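Side-chain contacts in uncharacterized protein (PDB 5JVK), which is a family 39 glycoside hydrolase of a gut symbiont and probably hydrolyses O-glycosidic bonds within carbohydrate chains: residues L432-G435 with T441-T444; N183-P186 with F190-T193; Y118-R123 with S397-K402. All coordinates share one frame; numbering follows the deposited sequence.

Contact 1. Residues L432-G435 with T441-T444; sequences LAFG and TFYT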
loop_
_atom_site.group_PDB
_atom_site.type_symbol
_atom_site.label_atom_id
_atom_site.label_comp_id
_atom_site.label_asym_id
_atom_site.label_seq_id
_atom_site.Cartn_x
_atom_site.Cartn_y
_atom_site.Cartn_z
ATOM N N LEU A 432 -17.208 -10.775 -7.766
ATOM C CA LEU A 432 -16.044 -11.649 -7.909
ATOM C C LEU A 432 -15.976 -12.609 -6.731
ATOM O O LEU A 432 -16.271 -12.218 -5.606
ATOM C CB LEU A 432 -14.762 -10.813 -7.945
ATOM C CG LEU A 432 -14.718 -9.585 -8.854
ATOM C CD1 LEU A 432 -13.464 -8.773 -8.573
ATOM C CD2 LEU A 432 -14.782 -10.000 -10.315
ATOM N N ALA A 433 -15.576 -13.853 -6.997
ATOM C CA ALA A 433 -15.440 -14.888 -5.965
ATOM C C ALA A 433 -13.969 -15.221 -5.723
ATOM O O ALA A 433 -13.195 -15.364 -6.670
ATOM C CB ALA A 433 -16.195 -16.140 -6.377
ATOM N N PHE A 434 -13.595 -15.337 -4.453
ATOM C CA PHE A 434 -12.254 -15.750 -4.050
ATOM C C PHE A 434 -12.380 -16.940 -3.114
ATOM O O PHE A 434 -13.457 -17.201 -2.572
ATOM C CB PHE A 434 -11.527 -14.605 -3.351
ATOM C CG PHE A 434 -11.221 -13.448 -4.251
ATOM C CD1 PHE A 434 -9.980 -13.333 -4.862
ATOM C CD2 PHE A 434 -12.179 -12.475 -4.500
ATOM C CE1 PHE A 434 -9.695 -12.265 -5.701
ATOM C CE2 PHE A 434 -11.903 -11.405 -5.336
ATOM C CZ PHE A 434 -10.658 -11.298 -5.936
ATOM N N GLY A 435 -11.283 -17.663 -2.919
ATOM C CA GLY A 435 -11.337 -18.882 -2.132
ATOM C C GLY A 435 -10.037 -19.619 -1.919
ATOM O O GLY A 435 -8.958 -19.118 -2.229
ATOM N N THR A 441 -14.619 -18.810 -0.495
ATOM C CA THR A 441 -14.670 -18.344 0.900
ATOM C C THR A 441 -15.355 -16.982 1.070
ATOM O O THR A 441 -15.940 -16.723 2.122
ATOM C CB THR A 441 -13.268 -18.275 1.540
ATOM O OG1 THR A 441 -12.445 -17.342 0.827
ATOM C CG2 THR A 441 -12.613 -19.648 1.539
ATOM N N PHE A 442 -15.260 -16.111 0.063
ATOM C CA PHE A 442 -16.045 -14.875 0.038
ATOM C C PHE A 442 -16.276 -14.348 -1.379
ATOM O O PHE A 442 -15.561 -14.717 -2.317
ATOM C CB PHE A 442 -15.397 -13.792 0.920
ATOM C CG PHE A 442 -14.202 -13.112 0.296
ATOM C CD1 PHE A 442 -12.940 -13.687 0.366
ATOM C CD2 PHE A 442 -14.337 -11.882 -0.339
ATOM C CE1 PHE A 442 -11.839 -13.057 -0.199
ATOM C CE2 PHE A 442 -13.238 -11.250 -0.905
ATOM C CZ PHE A 442 -11.987 -11.838 -0.836
ATOM N N TYR A 443 -17.295 -13.498 -1.508
ATOM C CA TYR A 443 -17.585 -12.762 -2.739
ATOM C C TYR A 443 -17.418 -11.285 -2.443
ATOM O O TYR A 443 -17.741 -10.847 -1.344
ATOM C CB TYR A 443 -19.018 -13.014 -3.220
ATOM C CG TYR A 443 -19.382 -14.472 -3.341
ATOM C CD1 TYR A 443 -19.789 -15.204 -2.224
ATOM C CD2 TYR A 443 -19.319 -15.129 -4.571
ATOM C CE1 TYR A 443 -20.117 -16.547 -2.326
ATOM C CE2 TYR A 443 -19.650 -16.473 -4.684
ATOM C CZ TYR A 443 -20.042 -17.178 -3.558
ATOM O OH TYR A 443 -20.368 -18.512 -3.655
ATOM N N THR A 444 -16.917 -10.521 -3.412
ATOM C CA THR A 444 -16.866 -9.061 -3.296
ATOM C C THR A 444 -17.707 -8.443 -4.397
ATOM O O THR A 444 -17.803 -9.002 -5.486
ATOM C CB THR A 444 -15.430 -8.493 -3.334
ATOM O OG1 THR A 444 -15.477 -7.080 -3.094
ATOM C CG2 THR A 444 -14.737 -8.753 -4.673
#
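T441 opens the pairing with G435 and F434 across a tight antiparallel hairpin made by strands 429-436 and 439-447. Its backbone N gives F434 O a 2.9 Å hydrogen bond that arrives in the carbonyl plane, on a lone pair. F442 N reaches the same oxygen only weakly, at 3.4 Å. Two successive residues thus face F434, which is a classic beta bulge. The hydroxyl OG1 of T441 rests against G435 CA.

At F442 the return bond, F434 N to F442 O, is nearly straight, with 179° at the hydrogen. The first torsion of F442 (chi1 77°) places CG between its own N and carbonyl carbon and swings CE1 to 3.5 Å from F434 CB. The two phenyl planes are nearly parallel, 11° apart, but so far slid that the rings barely overlap; CZ of F442 lies near CD2 of F434.

Y443 points to the other side of the sheet, together with A433. This is a non-hydrogen-bonded pair: the methyl CB of A433 sits 3.7 Å from Y443 CD2, while Y443 CA makes a CA-H...O contact with L432 O.

T444 and L432 close the register with two strong backbone bonds, one each way. The T444 methyl CG2 lies alongside L432 CB and also meets the edge of the F434 ring at CE2, 3.9 Å away. Its hydroxyl turns elsewhere, to Q494 O on the next strand.

L432, F434, F442 and T444 therefore make a mainly apolar face. Helix 350-366 covers L432, F434 and T444, partly with R365 and R366 and with L362 as the apolar one, while F442 packs on Y418 and Y495. Backbone polarity is spent on the hairpin itself and on flanking strands 419-425 and 494-498, leaving these side chains to van der Waals packing.

Contact 2. Residues N183-P186 with F190-T193; sequences NGFP and FPTT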
loop_
_atom_site.group_PDB
_atom_site.type_symbol
_atom_site.label_atom_id
_atom_site.label_comp_id
_atom_site.label_asym_id
_atom_site.label_seq_id
_atom_site.Cartn_x
_atom_site.Cartn_y
_atom_site.Cartn_z
ATOM N N ASN A 183 33.335 12.797 -11.260
ATOM C CA ASN A 183 33.442 12.599 -12.714
ATOM C C ASN A 183 32.464 11.552 -13.274
ATOM O O ASN A 183 32.434 11.326 -14.484
ATOM C CB ASN A 183 34.873 12.187 -13.084
ATOM C CG ASN A 183 35.911 13.202 -12.637
ATOM O OD1 ASN A 183 35.733 14.410 -12.811
ATOM N ND2 ASN A 183 37.006 12.716 -12.060
ATOM N N GLY A 184 31.661 10.930 -12.409
ATOM C CA GLY A 184 30.813 9.800 -12.797
ATOM C C GLY A 184 29.498 10.101 -13.500
ATOM O O GLY A 184 28.861 9.178 -14.016
ATOM N N PHE A 185 29.091 11.373 -13.531
ATOM C CA PHE A 185 27.753 11.771 -14.000
ATOM C C PHE A 185 27.818 12.941 -14.998
ATOM O O PHE A 185 27.300 14.029 -14.719
ATOM C CB PHE A 185 26.880 12.122 -12.781
ATOM C CG PHE A 185 27.009 11.140 -11.652
ATOM C CD1 PHE A 185 26.305 9.943 -11.671
ATOM C CD2 PHE A 185 27.872 11.389 -10.591
ATOM C CE1 PHE A 185 26.436 9.022 -10.641
ATOM C CE2 PHE A 185 28.007 10.474 -9.559
ATOM C CZ PHE A 185 27.290 9.289 -9.585
ATOM N N PRO A 186 28.450 12.721 -16.172
ATOM C CA PRO A 186 28.614 13.798 -17.163
ATOM C C PRO A 186 27.322 14.246 -17.861
ATOM O O PRO A 186 27.062 15.450 -17.937
ATOM C CB PRO A 186 29.597 13.199 -18.183
ATOM C CG PRO A 186 29.477 11.725 -18.030
ATOM C CD PRO A 186 29.134 11.482 -16.591
ATOM N N PHE A 190 22.899 9.871 -13.143
ATOM C CA PHE A 190 22.836 8.411 -13.228
ATOM C C PHE A 190 24.206 7.933 -13.730
ATOM O O PHE A 190 24.719 8.492 -14.704
ATOM C CB PHE A 190 21.729 7.988 -14.204
ATOM C CG PHE A 190 21.450 6.510 -14.220
ATOM C CD1 PHE A 190 20.515 5.956 -13.350
ATOM C CD2 PHE A 190 22.104 5.670 -15.121
ATOM C CE1 PHE A 190 20.247 4.595 -13.368
ATOM C CE2 PHE A 190 21.838 4.307 -15.143
ATOM C CZ PHE A 190 20.909 3.769 -14.265
ATOM N N PRO A 191 24.813 6.923 -13.072
ATOM C CA PRO A 191 26.202 6.567 -13.398
ATOM C C PRO A 191 26.384 6.000 -14.809
ATOM O O PRO A 191 25.863 4.922 -15.112
ATOM C CB PRO A 191 26.552 5.512 -12.340
ATOM C CG PRO A 191 25.245 4.908 -11.969
ATOM C CD PRO A 191 24.260 6.039 -12.027
ATOM N N THR A 192 27.107 6.741 -15.655
ATOM C CA THR A 192 27.420 6.322 -17.030
ATOM C C THR A 192 28.913 6.047 -17.302
ATOM O O THR A 192 29.253 5.617 -18.407
ATOM C CB THR A 192 26.896 7.352 -18.057
ATOM O OG1 THR A 192 27.388 8.658 -17.736
ATOM C CG2 THR A 192 25.372 7.370 -18.066
ATOM N N THR A 193 29.796 6.279 -16.323
ATOM C CA THR A 193 31.226 5.951 -16.472
ATOM C C THR A 193 31.513 4.550 -15.940
ATOM O O THR A 193 30.792 4.051 -15.074
ATOM C CB THR A 193 32.153 6.957 -15.746
ATOM O OG1 THR A 193 32.096 6.760 -14.328
ATOM C CG2 THR A 193 31.776 8.397 -16.084
#
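F185 and P191 supply the apolar part of this turn-back in the chain. The F185 ring comes in edge first: CD1 lies 3.6 Å from F190 C, and CE1 touches both the P191 backbone and its CB, the latter at 3.9 Å. With chi1 at -44°, CG stands beside the backbone N, which carries the ring across to that peptide.

Carbon-to-oxygen packing comes next. P186 and T192 run alongside in opposing senses, P186 CD meeting T192 OG1 at 3.5 Å, and the methyl CG2 of T193 packs on N183 O at 3.4 Å.

Polar contact is sparse. T192 N makes a weak hydrogen bond of 3.4 Å to G184 O. That oxygen also takes a hydrogen bond from S196 OG, and the same serine hydroxyl is bonded to T193 OG1, so S196 ties the two segments together from outside.

Both segments belong to the loop between barrel strand 168-174 and helix 194-211, with T193 at the N-cap position of that helix. F190 CB points away from 183-186; its side chain packs on L236 of helix 229-247, and its ring pairs edge-to-face with W221, just after strand 217-220.

Contact 3. Residues Y118-R123 with S397-K402; sequences YSKTFR and SDFSPK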
loop_
_atom_site.group_PDB
_atom_site.type_symbol
_atom_site.label_atom_id
_atom_site.label_comp_id
_atom_site.label_asym_id
_atom_site.label_seq_id
_atom_site.Cartn_x
_atom_site.Cartn_y
_atom_site.Cartn_z
ATOM N N TYR A 118 9.669 4.663 15.314
ATOM C CA TYR A 118 9.507 3.572 14.345
ATOM C C TYR A 118 8.538 2.486 14.814
ATOM O O TYR A 118 7.801 1.929 14.001
ATOM C CB TYR A 118 10.867 2.958 13.968
ATOM C CG TYR A 118 11.618 3.767 12.929
ATOM C CD1 TYR A 118 11.719 3.325 11.607
ATOM C CD2 TYR A 118 12.208 4.988 13.258
ATOM C CE1 TYR A 118 12.399 4.068 10.650
ATOM C CE2 TYR A 118 12.889 5.738 12.307
ATOM C CZ TYR A 118 12.983 5.275 11.005
ATOM O OH TYR A 118 13.655 6.016 10.062
ATOM N N SER A 119 8.535 2.189 16.113
ATOM C CA SER A 119 7.627 1.179 16.669
ATOM C C SER A 119 6.151 1.572 16.528
ATOM O O SER A 119 5.313 0.721 16.239
ATOM C CB SER A 119 7.963 0.898 18.137
ATOM O OG SER A 119 7.921 2.089 18.900
ATOM N N LYS A 120 5.847 2.857 16.718
ATOM C CA LYS A 120 4.482 3.374 16.563
ATOM C C LYS A 120 4.005 3.305 15.116
ATOM O O LYS A 120 2.909 2.817 14.848
ATOM C CB LYS A 120 4.387 4.818 17.072
ATOM C CG LYS A 120 2.975 5.396 17.055
ATOM C CD LYS A 120 2.819 6.590 17.988
ATOM C CE LYS A 120 3.616 7.806 17.535
ATOM N NZ LYS A 120 3.118 8.376 16.256
ATOM N N THR A 121 4.833 3.799 14.197
ATOM C CA THR A 121 4.525 3.774 12.762
ATOM C C THR A 121 4.341 2.339 12.249
ATOM O O THR A 121 3.403 2.075 11.500
ATOM C CB THR A 121 5.597 4.536 11.935
ATOM O OG1 THR A 121 5.494 5.941 12.206
ATOM C CG2 THR A 121 5.426 4.321 10.429
ATOM N N PHE A 122 5.214 1.423 12.669
ATOM C CA PHE A 122 5.124 0.019 12.230
ATOM C C PHE A 122 4.006 -0.779 12.892
ATOM O O PHE A 122 3.547 -1.771 12.324
ATOM C CB PHE A 122 6.472 -0.703 12.350
ATOM C CG PHE A 122 7.315 -0.570 11.120
ATOM C CD1 PHE A 122 7.993 0.613 10.850
ATOM C CD2 PHE A 122 7.381 -1.606 10.195
ATOM C CE1 PHE A 122 8.748 0.746 9.695
ATOM C CE2 PHE A 122 8.134 -1.480 9.042
ATOM C CZ PHE A 122 8.820 -0.303 8.789
ATOM N N ARG A 123 3.572 -0.352 14.074
ATOM C CA ARG A 123 2.357 -0.887 14.695
ATOM C C ARG A 123 1.124 -0.478 13.878
ATOM O O ARG A 123 0.203 -1.276 13.692
ATOM C CB ARG A 123 2.239 -0.393 16.141
ATOM C CG ARG A 123 1.127 -1.029 16.966
ATOM C CD ARG A 123 1.225 -0.577 18.420
ATOM N NE ARG A 123 -0.085 -0.489 19.074
ATOM C CZ ARG A 123 -0.336 0.160 20.218
ATOM N NH1 ARG A 123 0.629 0.801 20.883
ATOM N NH2 ARG A 123 -1.576 0.171 20.709
ATOM N N SER A 397 -0.626 13.780 8.585
ATOM C CA SER A 397 0.647 14.146 9.232
ATOM C C SER A 397 0.620 13.993 10.762
ATOM O O SER A 397 1.639 13.656 11.366
ATOM C CB SER A 397 1.049 15.578 8.862
ATOM O OG SER A 397 0.139 16.511 9.412
ATOM N N ASP A 398 -0.547 14.216 11.373
ATOM C CA ASP A 398 -0.735 14.026 12.825
ATOM C C ASP A 398 -1.098 12.582 13.236
ATOM O O ASP A 398 -1.606 12.363 14.341
ATOM C CB ASP A 398 -1.773 15.030 13.372
ATOM C CG ASP A 398 -3.170 14.843 12.779
ATOM O OD1 ASP A 398 -4.031 15.713 13.021
ATOM O OD2 ASP A 398 -3.413 13.851 12.063
ATOM N N PHE A 399 -0.853 11.616 12.343
ATOM C CA PHE A 399 -1.157 10.188 12.547
ATOM C C PHE A 399 -2.658 9.855 12.679
ATOM O O PHE A 399 -3.019 8.763 13.116
ATOM C CB PHE A 399 -0.324 9.610 13.706
ATOM C CG PHE A 399 1.162 9.666 13.464
ATOM C CD1 PHE A 399 1.831 8.584 12.897
ATOM C CD2 PHE A 399 1.895 10.806 13.791
ATOM C CE1 PHE A 399 3.202 8.636 12.666
ATOM C CE2 PHE A 399 3.267 10.864 13.560
ATOM C CZ PHE A 399 3.920 9.777 12.997
ATOM N N SER A 400 -3.522 10.775 12.248
ATOM C CA SER A 400 -4.963 10.545 12.221
ATOM C C SER A 400 -5.280 9.716 10.976
ATOM O O SER A 400 -4.833 10.072 9.884
ATOM C CB SER A 400 -5.710 11.878 12.165
ATOM O OG SER A 400 -7.109 11.689 12.192
ATOM N N PRO A 401 -6.040 8.611 11.124
ATOM C CA PRO A 401 -6.343 7.773 9.960
ATOM C C PRO A 401 -7.361 8.410 9.017
ATOM O O PRO A 401 -8.338 9.010 9.474
ATOM C CB PRO A 401 -6.912 6.496 10.586
ATOM C CG PRO A 401 -7.537 6.957 11.854
ATOM C CD PRO A 401 -6.671 8.085 12.350
ATOM N N LYS A 402 -7.100 8.295 7.717
ATOM C CA LYS A 402 -8.058 8.662 6.677
ATOM C C LYS A 402 -8.896 7.415 6.362
ATOM O O LYS A 402 -8.526 6.313 6.785
ATOM C CB LYS A 402 -7.319 9.160 5.433
ATOM C CG LYS A 402 -6.517 10.439 5.664
ATOM C CD LYS A 402 -5.441 10.639 4.610
ATOM C CE LYS A 402 -6.038 10.825 3.226
ATOM N NZ LYS A 402 -5.004 11.137 2.203
#
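K120 and F399 meet through a cation-pi contact, joining the first turn of helix 118-127 to the loop that runs into helix 403-415. The helix follows the first barrel strand, 106-109, and the loop follows the last, 373-375, so the contact links the beginning and end of the beta/alpha barrel.

From CB, which points toward the loop, the lysine chain leaves the helix with CG opposite its own backbone N (chi1 -175°). CG and CD run on extended without touching F399. The chain then bends at chi3 and again at chi4; CE, too, only carries it round, and NZ does the touching. NZ stands 3.4 Å from the centroid of the F399 ring, only 2° off the ring normal, and is almost equally far from all six ring carbons, with CE1 at 3.6 Å. The same ammonium forms a salt bridge with D115, which also touches F399.

T121, one residue on, meets the ring differently. Its OG1 lies at the ring edge, near the plane, 3.6 Å from F399 CE1, and the two side chains cross at about a right angle.

F399 has a left-handed backbone conformation and throws its ring at the helix. Beside it, S400 N donates to D398 OD2 at 3.1 Å, an Asx turn that shapes the loop at this point. A leucine here, without a pi face, would probably leave the K120 ammonium with D115 but no aromatic partner.

The lysine charge is thus shared between a carboxylate and a pi face, which probably steadies the bent chain and favours the protonated amine. The ammonium is drawn to the electron-rich face of the ring, a cation-pi attraction that needs no hydrogen-bonding group on F399.

The three contacts lie well apart and none touches another. Contacts 1 and 2 are farthest from each other, on opposite sides of the chain's centre, with their own centres about 51 Å apart. Contact 3 is nearest to that centre, about 14 Å away; its centre is about 31 Å from that of contact 1 and about 39 Å from that of contact 2. Along the chain, contact 2 is nested in the long excursion closed by contact 3, which takes in most of the eight-stranded barrel, whereas contact 1 follows in the C-terminal antiparallel sheet. A bound sulfate, probably from crystallisation, lies about 4 Å from the T193 side chain of contact 2.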